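Local coordinates for protein putative isomerase YbhH (Escherichia coli, PDB 6OTV) that is a putative isomerase of the PrpF family whose substrate and reaction remain undefined, probably built on the two-domain fold of diaminopimelate epimerase relatives, at residues V7-G12 / V100-I105; F18-H23 / I105-I110; D182-D185 / T190-D193. All blocks are in the same frame, centred on the assembly; numbering follows the deposited sequence.

Contact 1. Residues V7-G12 / V100-I105; sequences VMMRGG and VGAFAI
Within what is probably a barrel of strands closed around a central helix, as in each domain of diaminopimelate-epimerase-like proteins, the fold expected of the PrpF family, Val7 and Met9 of strand 7-11 pack on Ala102 and Phe103 of helix 100-105. The axes, 147° apart in direction, stay 10.3 Å from each other, a gap bridged by side chains alone; no hydrogen bond crosses it. Val7 and Met9, two apart on the strand, both point at the helix. Phe103 answers from the helix: with CG anti to its backbone N (chi1 -180°), the ring reaches out between strand and helix and meets Val7 with its rim. Val7 CB lies 3.7 Å from Phe103 CE1, close to the ring plane, and Val7 CG2 is equally near the same carbon, in plane with the ring. Met9 makes a Met-aromatic contact of a different kind. Its SD stands 5.5 Å from the centroid of the Phe103 ring and 70° off the normal, an oblique placement, while the closest approach of Met9 SD is to Phe103 CB at 4.0 Å. Phe18 and Tyr143 also touch Met9, and Leu20 packs on Phe103, so the strand-helix interface is continued by the neighbouring strand 14-20. The methionine chain bends about its CG-SD bond (chi3), which brings Met9 CE to 4.4 Å from Ala102 CB.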
ATOM      1  N   VAL A   7       9.429   9.308 -24.967  1.00 27.46           N
ATOM      2  CA  VAL A   7      10.383  10.048 -24.151  1.00 26.08           C
ATOM      3  C   VAL A   7      11.526   9.101 -23.810  1.00 28.01           C
ATOM      4  O   VAL A   7      11.297   8.040 -23.217  1.00 35.03           O
ATOM      5  CB  VAL A   7       9.745  10.601 -22.861  1.00 32.36           C
ATOM      6  CG1 VAL A   7      10.812  11.209 -21.961  1.00 31.02           C
ATOM      7  CG2 VAL A   7       8.667  11.629 -23.179  1.00 27.59           C
ATOM      8  N   MET A   8      12.747   9.470 -24.190  1.00 25.22           N
ATOM      9  CA  MET A   8      13.926   8.729 -23.765  1.00 28.97           C
ATOM     10  C   MET A   8      14.426   9.314 -22.455  1.00 27.45           C
ATOM     11  O   MET A   8      14.573  10.534 -22.328  1.00 24.09           O
ATOM     12  CB  MET A   8      15.039   8.773 -24.812  1.00 27.07           C
ATOM     13  CG  MET A   8      16.286   7.991 -24.436  1.00 33.31           C
ATOM     14  SD  MET A   8      17.610   8.174 -25.652  1.00 39.14           S
ATOM     15  CE  MET A   8      16.837   7.476 -27.109  1.00 41.31           C
ATOM     16  N   MET A   9      14.675   8.446 -21.487  1.00 22.84           N
ATOM     17  CA  MET A   9      15.236   8.853 -20.212  1.00 25.57           C
ATOM     18  C   MET A   9      16.353   7.899 -19.831  1.00 26.94           C
ATOM     19  O   MET A   9      16.304   6.703 -20.137  1.00 29.08           O
ATOM     20  CB  MET A   9      14.184   8.865 -19.091  1.00 23.80           C
ATOM     21  CG  MET A   9      12.966   9.731 -19.353  1.00 30.14           C
ATOM     22  SD  MET A   9      11.873   9.758 -17.919  1.00 34.76           S
ATOM     23  CE  MET A   9      12.849  10.731 -16.770  1.00 32.05           C
ATOM     24  N   ARG A  10      17.368   8.441 -19.168  1.00 27.10           N
ATOM     25  CA  ARG A  10      18.289   7.605 -18.413  1.00 25.97           C
ATOM     26  C   ARG A  10      17.651   7.304 -17.066  1.00 30.16           C
ATOM     27  O   ARG A  10      17.269   8.225 -16.333  1.00 26.04           O
ATOM     28  CB  ARG A  10      19.642   8.286 -18.227  1.00 24.26           C
ATOM     29  CG  ARG A  10      20.593   7.496 -17.325  1.00 24.49           C
ATOM     30  CD  ARG A  10      21.889   8.241 -17.053  1.00 25.05           C
ATOM     31  NE  ARG A  10      21.653   9.523 -16.395  1.00 36.65           N
ATOM     32  CZ  ARG A  10      21.378   9.663 -15.101  1.00 32.29           C
ATOM     33  NH1 ARG A  10      21.294   8.595 -14.316  1.00 25.60           N
ATOM     34  NH2 ARG A  10      21.180  10.872 -14.592  1.00 28.12           N
ATOM     35  N   GLY A  11      17.497   6.022 -16.758  1.00 29.84           N
ATOM     36  CA  GLY A  11      17.057   5.613 -15.443  1.00 26.62           C
ATOM     37  C   GLY A  11      18.177   4.888 -14.729  1.00 31.87           C
ATOM     38  O   GLY A  11      18.450   3.722 -15.027  1.00 31.62           O
ATOM     39  N   GLY A  12      18.838   5.565 -13.800  1.00 32.80           N
ATOM     40  CA  GLY A  12      19.991   4.967 -13.150  1.00 31.05           C
ATOM     41  C   GLY A  12      21.075   4.692 -14.174  1.00 32.55           C
ATOM     42  O   GLY A  12      21.525   5.593 -14.892  1.00 28.63           O
ATOM     43  N   VAL A 100      10.311   6.489 -13.540  1.00 26.33           N
ATOM     44  CA  VAL A 100       8.855   6.384 -13.621  1.00 30.71           C
ATOM     45  C   VAL A 100       8.189   7.572 -12.937  1.00 32.50           C
ATOM     46  O   VAL A 100       7.276   8.199 -13.494  1.00 29.01           O
ATOM     47  CB  VAL A 100       8.380   5.048 -13.022  1.00 26.83           C
ATOM     48  CG1 VAL A 100       6.860   5.016 -12.923  1.00 30.74           C
ATOM     49  CG2 VAL A 100       8.885   3.882 -13.866  1.00 24.30           C
ATOM     50  N   GLY A 101       8.636   7.904 -11.724  1.00 24.75           N
ATOM     51  CA  GLY A 101       7.984   8.960 -10.962  1.00 24.93           C
ATOM     52  C   GLY A 101       8.055  10.310 -11.648  1.00 33.39           C
ATOM     53  O   GLY A 101       7.052  11.022 -11.755  1.00 30.76           O
ATOM     54  N   ALA A 102       9.247  10.683 -12.122  1.00 33.07           N
ATOM     55  CA  ALA A 102       9.400  11.956 -12.818  1.00 32.57           C
ATOM     56  C   ALA A 102       8.604  11.973 -14.115  1.00 32.18           C
ATOM     57  O   ALA A 102       8.041  13.007 -14.495  1.00 32.49           O
ATOM     58  CB  ALA A 102      10.879  12.232 -13.093  1.00 26.60           C
ATOM     59  N   PHE A 103       8.547  10.837 -14.811  1.00 32.46           N
ATOM     60  CA  PHE A 103       7.770  10.767 -16.043  1.00 31.40           C
ATOM     61  C   PHE A 103       6.280  10.920 -15.760  1.00 33.28           C
ATOM     62  O   PHE A 103       5.562  11.579 -16.520  1.00 35.27           O
ATOM     63  CB  PHE A 103       8.056   9.450 -16.763  1.00 33.92           C
ATOM     64  CG  PHE A 103       7.303   9.284 -18.053  1.00 32.05           C
ATOM     65  CD1 PHE A 103       7.795   9.823 -19.232  1.00 36.68           C
ATOM     66  CD2 PHE A 103       6.110   8.580 -18.089  1.00 35.53           C
ATOM     67  CE1 PHE A 103       7.103   9.669 -20.425  1.00 35.96           C
ATOM     68  CE2 PHE A 103       5.414   8.422 -19.278  1.00 39.43           C
ATOM     69  CZ  PHE A 103       5.914   8.967 -20.447  1.00 34.44           C
ATOM     70  N   ALA A 104       5.800  10.321 -14.668  1.00 32.71           N
ATOM     71  CA  ALA A 104       4.383  10.419 -14.336  1.00 32.44           C
ATOM     72  C   ALA A 104       3.991  11.852 -13.999  1.00 37.69           C
ATOM     73  O   ALA A 104       2.892  12.299 -14.345  1.00 31.38           O
ATOM     74  CB  ALA A 104       4.051   9.483 -13.176  1.00 32.24           C
ATOM     75  N   ILE A 105       4.882  12.588 -13.332  1.00 33.66           N
ATOM     76  CA  ILE A 105       4.581  13.971 -12.978  1.00 27.18           C
ATOM     77  C   ILE A 105       4.583  14.857 -14.218  1.00 35.17           C
ATOM     78  O   ILE A 105       3.690  15.693 -14.400  1.00 35.28           O
ATOM     79  CB  ILE A 105       5.575  14.473 -11.915  1.00 33.02           C
ATOM     80  CG1 ILE A 105       5.458  13.631 -10.641  1.00 31.06           C
ATOM     81  CG2 ILE A 105       5.331  15.943 -11.611  1.00 30.47           C
ATOM     82  CD1 ILE A 105       6.616  13.799  -9.681  1.00 30.18           C
TER

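Contact 2. Residues F18-H23 / I105-I110; sequences FLLAEH and IENGLI. With EDO (1,2-ethanediol), chain L.
Asn107 and Leu109 meet Leu20, at the end of strand 18-20, from a Schellman motif that closes helix 94-106. Along the segment, Ile105 contributes its carbonyl to that motif: Gly108 N bonds to Ile105 O at 3.2 Å, and Leu109 N turns back to Ala104 O. Asn107, the first residue to leave helical geometry, gives its ND2 to Phe103 O, one turn back; its OD1 merely brushes Leu20 CD1 at 4.3 Å, a van der Waals contact. Gly108 supplies the positive phi of 70° that the C-prime position of the motif calls for, turning the chain so that Leu109 is brought round to the strand. Leu109 CD1 then lies 4.0 Å from Leu20 CD2, the two side chains running past each other in opposite directions. The other methyl, Leu109 CD2, touches C1 of a bound 1,2-ethanediol, probably carried over from crystallisation. Arg65 N also bonds to this molecule, whose C2 lies 3.8 Å from Leu20 CD2 and whose O2 takes a weak, bent hydrogen bond from Glu22 N, 3.0 Å long at 129°.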
ATOM      1  N   PHE A  18      10.257   5.713 -22.555  1.00 28.22           N
ATOM      2  CA  PHE A  18       9.166   5.810 -21.597  1.00 27.74           C
ATOM      3  C   PHE A  18       7.903   6.173 -22.369  1.00 26.12           C
ATOM      4  O   PHE A  18       7.860   7.203 -23.052  1.00 25.99           O
ATOM      5  CB  PHE A  18       9.485   6.837 -20.509  1.00 27.52           C
ATOM      6  CG  PHE A  18      10.462   6.333 -19.473  1.00 29.98           C
ATOM      7  CD1 PHE A  18      11.798   6.146 -19.791  1.00 29.21           C
ATOM      8  CD2 PHE A  18      10.040   6.041 -18.184  1.00 30.99           C
ATOM      9  CE1 PHE A  18      12.696   5.677 -18.846  1.00 33.64           C
ATOM     10  CE2 PHE A  18      10.931   5.574 -17.232  1.00 31.34           C
ATOM     11  CZ  PHE A  18      12.262   5.390 -17.564  1.00 35.34           C
ATOM     12  N   LEU A  19       6.893   5.312 -22.280  1.00 24.50           N
ATOM     13  CA  LEU A  19       5.695   5.405 -23.095  1.00 25.10           C
ATOM     14  C   LEU A  19       4.461   5.380 -22.207  1.00 31.35           C
ATOM     15  O   LEU A  19       4.457   4.760 -21.140  1.00 27.45           O
ATOM     16  CB  LEU A  19       5.618   4.248 -24.103  1.00 31.10           C
ATOM     17  CG  LEU A  19       6.826   4.058 -25.023  1.00 38.44           C
ATOM     18  CD1 LEU A  19       6.745   2.725 -25.752  1.00 35.38           C
ATOM     19  CD2 LEU A  19       6.921   5.210 -26.014  1.00 37.72           C
ATOM     20  N   LEU A  20       3.415   6.064 -22.657  1.00 32.39           N
ATOM     21  CA  LEU A  20       2.103   5.966 -22.036  1.00 30.21           C
ATOM     22  C   LEU A  20       1.348   4.792 -22.640  1.00 34.13           C
ATOM     23  O   LEU A  20       1.340   4.607 -23.860  1.00 34.45           O
ATOM     24  CB  LEU A  20       1.305   7.255 -22.235  1.00 27.38           C
ATOM     25  CG  LEU A  20       1.816   8.507 -21.526  1.00 33.96           C
ATOM     26  CD1 LEU A  20       1.064   9.729 -22.025  1.00 31.86           C
ATOM     27  CD2 LEU A  20       1.660   8.361 -20.023  1.00 27.58           C
ATOM     28  N   ALA A  21       0.709   3.998 -21.778  1.00 39.88           N
ATOM     29  CA  ALA A  21      -0.026   2.830 -22.250  1.00 38.08           C
ATOM     30  C   ALA A  21      -1.161   3.201 -23.196  1.00 36.11           C
ATOM     31  O   ALA A  21      -1.576   2.360 -24.002  1.00 43.97           O
ATOM     32  CB  ALA A  21      -0.564   2.034 -21.061  1.00 35.54           C
ATOM     33  N   GLU A  22      -1.666   4.438 -23.119  1.00 39.00           N
ATOM     34  CA  GLU A  22      -2.688   4.897 -24.057  1.00 43.14           C
ATOM     35  C   GLU A  22      -2.246   4.716 -25.502  1.00 39.95           C
ATOM     36  O   GLU A  22      -3.062   4.399 -26.374  1.00 40.59           O
ATOM     37  CB  GLU A  22      -3.006   6.372 -23.815  1.00 44.89           C
ATOM     38  CG  GLU A  22      -3.944   6.671 -22.679  1.00 60.26           C
ATOM     39  CD  GLU A  22      -4.072   8.165 -22.446  1.00 75.11           C
ATOM     40  OE1 GLU A  22      -3.284   8.925 -23.052  1.00 68.70           O
ATOM     41  OE2 GLU A  22      -4.956   8.579 -21.666  1.00 84.81           O
ATOM     42  N   HIS A  23      -0.963   4.929 -25.776  1.00 34.11           N
ATOM     43  CA  HIS A  23      -0.455   5.015 -27.136  1.00 33.95           C
ATOM     44  C   HIS A  23      -0.052   3.665 -27.711  1.00 34.23           C
ATOM     45  O   HIS A  23       0.548   3.619 -28.789  1.00 41.86           O
ATOM     46  CB  HIS A  23       0.725   5.985 -27.181  1.00 32.75           C
ATOM     47  CG  HIS A  23       0.371   7.372 -26.747  1.00 38.52           C
ATOM     48  ND1 HIS A  23       1.263   8.206 -26.106  1.00 37.46           N
ATOM     49  CD2 HIS A  23      -0.783   8.073 -26.862  1.00 35.91           C
ATOM     50  CE1 HIS A  23       0.674   9.360 -25.844  1.00 35.81           C
ATOM     51  NE2 HIS A  23      -0.567   9.305 -26.294  1.00 39.51           N
ATOM     52  N   ILE A 105       4.882  12.588 -13.332  1.00 33.66           N
ATOM     53  CA  ILE A 105       4.581  13.971 -12.978  1.00 27.18           C
ATOM     54  C   ILE A 105       4.583  14.857 -14.218  1.00 35.17           C
ATOM     55  O   ILE A 105       3.690  15.693 -14.400  1.00 35.28           O
ATOM     56  CB  ILE A 105       5.575  14.473 -11.915  1.00 33.02           C
ATOM     57  CG1 ILE A 105       5.458  13.631 -10.641  1.00 31.06           C
ATOM     58  CG2 ILE A 105       5.331  15.943 -11.611  1.00 30.47           C
ATOM     59  CD1 ILE A 105       6.616  13.799  -9.681  1.00 30.18           C
ATOM     60  N   GLU A 106       5.575  14.687 -15.096  1.00 31.38           N
ATOM     61  CA  GLU A 106       5.641  15.519 -16.293  1.00 32.86           C
ATOM     62  C   GLU A 106       4.476  15.271 -17.243  1.00 35.31           C
ATOM     63  O   GLU A 106       4.139  16.161 -18.032  1.00 36.02           O
ATOM     64  CB  GLU A 106       6.964  15.294 -17.028  1.00 34.05           C
ATOM     65  CG  GLU A 106       8.189  15.785 -16.273  1.00 36.08           C
ATOM     66  CD  GLU A 106       9.386  15.977 -17.181  1.00 44.89           C
ATOM     67  OE1 GLU A 106       9.315  16.832 -18.087  1.00 48.84           O
ATOM     68  OE2 GLU A 106      10.395  15.264 -17.002  1.00 52.36           O
ATOM     69  N   ASN A 107       3.851  14.093 -17.187  1.00 37.03           N
ATOM     70  CA  ASN A 107       2.748  13.752 -18.078  1.00 35.50           C
ATOM     71  C   ASN A 107       1.391  13.809 -17.381  1.00 36.53           C
ATOM     72  O   ASN A 107       0.413  13.252 -17.892  1.00 39.30           O
ATOM     73  CB  ASN A 107       2.974  12.370 -18.695  1.00 30.63           C
ATOM     74  CG  ASN A 107       4.155  12.344 -19.652  1.00 35.99           C
ATOM     75  OD1 ASN A 107       4.002  12.592 -20.848  1.00 45.50           O
ATOM     76  ND2 ASN A 107       5.341  12.046 -19.128  1.00 28.28           N
ATOM     77  N   GLY A 108       1.312  14.461 -16.222  1.00 38.51           N
ATOM     78  CA  GLY A 108       0.035  14.704 -15.577  1.00 33.46           C
ATOM     79  C   GLY A 108      -0.662  13.491 -15.000  1.00 37.72           C
ATOM     80  O   GLY A 108      -1.875  13.536 -14.784  1.00 41.23           O
ATOM     81  N   LEU A 109       0.062  12.402 -14.743  1.00 36.49           N
ATOM     82  CA  LEU A 109      -0.538  11.237 -14.107  1.00 33.62           C
ATOM     83  C   LEU A 109      -0.704  11.404 -12.602  1.00 37.81           C
ATOM     84  O   LEU A 109      -1.420  10.611 -11.982  1.00 40.47           O
ATOM     85  CB  LEU A 109       0.302   9.989 -14.394  1.00 37.52           C
ATOM     86  CG  LEU A 109       0.501   9.655 -15.871  1.00 39.02           C
ATOM     87  CD1 LEU A 109       1.323   8.392 -16.019  1.00 32.07           C
ATOM     88  CD2 LEU A 109      -0.841   9.516 -16.570  1.00 38.18           C
ATOM     89  N   ILE A 110      -0.063  12.407 -12.007  1.00 34.04           N
ATOM     90  CA  ILE A 110      -0.184  12.677 -10.579  1.00 32.49           C
ATOM     91  C   ILE A 110       0.204  14.131 -10.346  1.00 35.49           C
ATOM     92  O   ILE A 110       1.083  14.670 -11.025  1.00 38.14           O
ATOM     93  CB  ILE A 110       0.684  11.703  -9.744  1.00 40.97           C
ATOM     94  CG1 ILE A 110       0.573  12.018  -8.250  1.00 36.71           C
ATOM     95  CG2 ILE A 110       2.137  11.737 -10.208  1.00 39.79           C
ATOM     96  CD1 ILE A 110       1.410  11.119  -7.372  1.00 36.27           C
TER
HETATM   97  C1  EDO L 410      -2.844   7.211 -18.886  1.00 44.25           C
HETATM   98  O1  EDO L 410      -3.062   6.285 -17.814  1.00 37.80           O
HETATM   99  C2  EDO L 410      -1.751   6.686 -19.811  1.00 49.52           C
HETATM  100  O2  EDO L 410      -2.127   5.405 -20.331  1.00 44.85           O

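Contact 3. Residues D182-D185 / T190-D193; sequences DYFD and TCID
Asp182 and Phe184 converge on the sulfur of Cys191 in a beta hairpin formed by strands 182-184 and 187-193, and all three of these residues are buried. The backbone evidence for the hairpin is the antiparallel pairing of the strands, with Asp182 bonded through its main chain to Val189. That bond falls just outside 190-193; between the two segments, whose nearest CA atoms are those of Asp182 and Thr190, 5.8 Å apart, the contact is by side chains, centred on one atom, Cys191 SG.

The close approach between polar atoms is that of Asp182 OD2, which lies 3.5 Å from Cys191 SG. The carboxylate is held by residues earlier in the chain: OD2 is hydrogen-bonded to Thr177 OG1 and OD1 to Asn179 ND2. Because both oxygens are tied, the rotation of the group should be restrained, and the bond to Thr177 probably holds the oxygen beside the cysteine.

The apolar contact comes from Phe184, whose CE2 lies 4.2 Å from Cys191 SG. The sulfur meets the ring obliquely, nearest this meta carbon. On the cysteine, chi1 of -61° sets SG beside the backbone N and anti to the carbonyl carbon, and from there the sulfur can touch both the carboxylate and the ring.

Around the hairpin, helix 221-237 covers the ring of Phe184 through Ile230, Gln233 and Ala237, and Met238, just beyond that helix, packs on Cys191. Along its other edge, strand 187-193 pairs antiparallel with strand 197-202, where Thr190 and Ile192 bond through the backbone to Ile200 and Val198.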
ATOM      1  N   ASP A 182      20.472 -23.414   4.990  1.00 60.64           N
ATOM      2  CA  ASP A 182      20.276 -24.757   4.473  1.00 58.84           C
ATOM      3  C   ASP A 182      21.617 -25.316   4.015  1.00 62.76           C
ATOM      4  O   ASP A 182      22.627 -24.608   3.955  1.00 58.42           O
ATOM      5  CB  ASP A 182      19.264 -24.762   3.323  1.00 63.20           C
ATOM      6  CG  ASP A 182      17.877 -24.355   3.772  1.00 71.92           C
ATOM      7  OD1 ASP A 182      17.370 -24.947   4.747  1.00 75.82           O
ATOM      8  OD2 ASP A 182      17.298 -23.432   3.159  1.00 78.08           O
ATOM      9  N   TYR A 183      21.623 -26.606   3.697  1.00 67.38           N
ATOM     10  CA  TYR A 183      22.827 -27.290   3.246  1.00 65.88           C
ATOM     11  C   TYR A 183      22.506 -28.092   1.996  1.00 71.71           C
ATOM     12  O   TYR A 183      21.575 -28.903   1.995  1.00 76.20           O
ATOM     13  CB  TYR A 183      23.395 -28.201   4.338  1.00 64.31           C
ATOM     14  CG  TYR A 183      23.898 -27.446   5.544  1.00 64.99           C
ATOM     15  CD1 TYR A 183      25.230 -27.063   5.641  1.00 61.93           C
ATOM     16  CD2 TYR A 183      23.040 -27.106   6.583  1.00 69.09           C
ATOM     17  CE1 TYR A 183      25.695 -26.366   6.741  1.00 66.18           C
ATOM     18  CE2 TYR A 183      23.496 -26.410   7.687  1.00 72.49           C
ATOM     19  CZ  TYR A 183      24.823 -26.042   7.761  1.00 73.27           C
ATOM     20  OH  TYR A 183      25.280 -25.349   8.858  1.00 79.96           O
ATOM     21  N   PHE A 184      23.268 -27.848   0.936  1.00 70.62           N
ATOM     22  CA  PHE A 184      23.155 -28.601  -0.303  1.00 70.18           C
ATOM     23  C   PHE A 184      24.561 -28.892  -0.799  1.00 72.60           C
ATOM     24  O   PHE A 184      25.369 -27.969  -0.944  1.00 67.74           O
ATOM     25  CB  PHE A 184      22.358 -27.830  -1.361  1.00 66.32           C
ATOM     26  CG  PHE A 184      20.992 -27.404  -0.903  1.00 64.67           C
ATOM     27  CD1 PHE A 184      19.931 -28.294  -0.922  1.00 70.95           C
ATOM     28  CD2 PHE A 184      20.767 -26.115  -0.458  1.00 58.76           C
ATOM     29  CE1 PHE A 184      18.673 -27.903  -0.503  1.00 72.39           C
ATOM     30  CE2 PHE A 184      19.514 -25.717  -0.041  1.00 60.14           C
ATOM     31  CZ  PHE A 184      18.465 -26.612  -0.062  1.00 67.38           C
ATOM     32  N   ASP A 185      24.853 -30.172  -1.038  1.00 71.86           N
ATOM     33  CA  ASP A 185      26.183 -30.608  -1.464  1.00 68.09           C
ATOM     34  C   ASP A 185      27.249 -30.175  -0.459  1.00 65.71           C
ATOM     35  O   ASP A 185      28.346 -29.755  -0.832  1.00 65.01           O
ATOM     36  CB  ASP A 185      26.512 -30.090  -2.867  1.00 67.12           C
ATOM     37  CG  ASP A 185      25.414 -30.387  -3.870  1.00 72.45           C
ATOM     38  OD1 ASP A 185      24.425 -31.050  -3.492  1.00 77.22           O
ATOM     39  OD2 ASP A 185      25.537 -29.954  -5.035  1.00 74.32           O
ATOM     40  N   THR A 190      21.970 -19.883   2.153  1.00 49.85           N
ATOM     41  CA  THR A 190      20.786 -19.242   2.709  1.00 49.75           C
ATOM     42  C   THR A 190      19.774 -19.002   1.599  1.00 48.11           C
ATOM     43  O   THR A 190      20.100 -18.394   0.574  1.00 43.43           O
ATOM     44  CB  THR A 190      21.131 -17.918   3.401  1.00 44.57           C
ATOM     45  OG1 THR A 190      21.738 -18.186   4.671  1.00 50.56           O
ATOM     46  CG2 THR A 190      19.877 -17.081   3.613  1.00 43.14           C
ATOM     47  N   CYS A 191      18.553 -19.487   1.804  1.00 50.68           N
ATOM     48  CA  CYS A 191      17.456 -19.279   0.871  1.00 52.19           C
ATOM     49  C   CYS A 191      16.556 -18.180   1.419  1.00 49.32           C
ATOM     50  O   CYS A 191      15.963 -18.335   2.492  1.00 55.58           O
ATOM     51  CB  CYS A 191      16.671 -20.572   0.658  1.00 55.88           C
ATOM     52  SG  CYS A 191      17.663 -21.918  -0.027  1.00 57.90           S
ATOM     53  N   ILE A 192      16.466 -17.069   0.692  1.00 45.22           N
ATOM     54  CA  ILE A 192      15.700 -15.915   1.135  1.00 48.47           C
ATOM     55  C   ILE A 192      14.937 -15.343  -0.054  1.00 51.89           C
ATOM     56  O   ILE A 192      15.408 -15.372  -1.196  1.00 44.87           O
ATOM     57  CB  ILE A 192      16.609 -14.851   1.795  1.00 44.66           C
ATOM     58  CG1 ILE A 192      15.778 -13.734   2.429  1.00 50.97           C
ATOM     59  CG2 ILE A 192      17.594 -14.284   0.789  1.00 43.29           C
ATOM     60  CD1 ILE A 192      16.604 -12.738   3.216  1.00 46.74           C
ATOM     61  N   ASP A 193      13.735 -14.844   0.223  1.00 57.44           N
ATOM     62  CA  ASP A 193      12.840 -14.267  -0.777  1.00 53.46           C
ATOM     63  C   ASP A 193      12.552 -12.829  -0.351  1.00 52.25           C
ATOM     64  O   ASP A 193      11.579 -12.566   0.361  1.00 52.14           O
ATOM     65  CB  ASP A 193      11.559 -15.097  -0.900  1.00 57.95           C
ATOM     66  CG  ASP A 193      10.689 -14.674  -2.071  1.00 58.05           C
ATOM     67  OD1 ASP A 193      11.118 -13.816  -2.871  1.00 60.13           O
ATOM     68  OD2 ASP A 193       9.568 -15.208  -2.191  1.00 55.65           O
TER

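In the fold
Contacts 1 and 2 follow helix 94-106 and its C-terminal turn against the paired strands 3-11 and 14-20: they share Ile105 and have centres about 10 Å apart. Strands 3-11 and 14-20 are antiparallel neighbours, linked by a probable hydrogen bond from Phe18 N to Val7 O (2.6 Å), and Phe18 fills in between, its CB 3.7 Å from Phe103 CD1. Contact 1 is buried, whereas contact 2 finishes the same layer at the surface, beside the bound ethanediol. Contact 3 lies on the opposite side of the chain's centre, about 37 Å from contact 1 and 42 Å from contact 2 between centres, consistent with the second half of a two-domain, epimerase-like architecture.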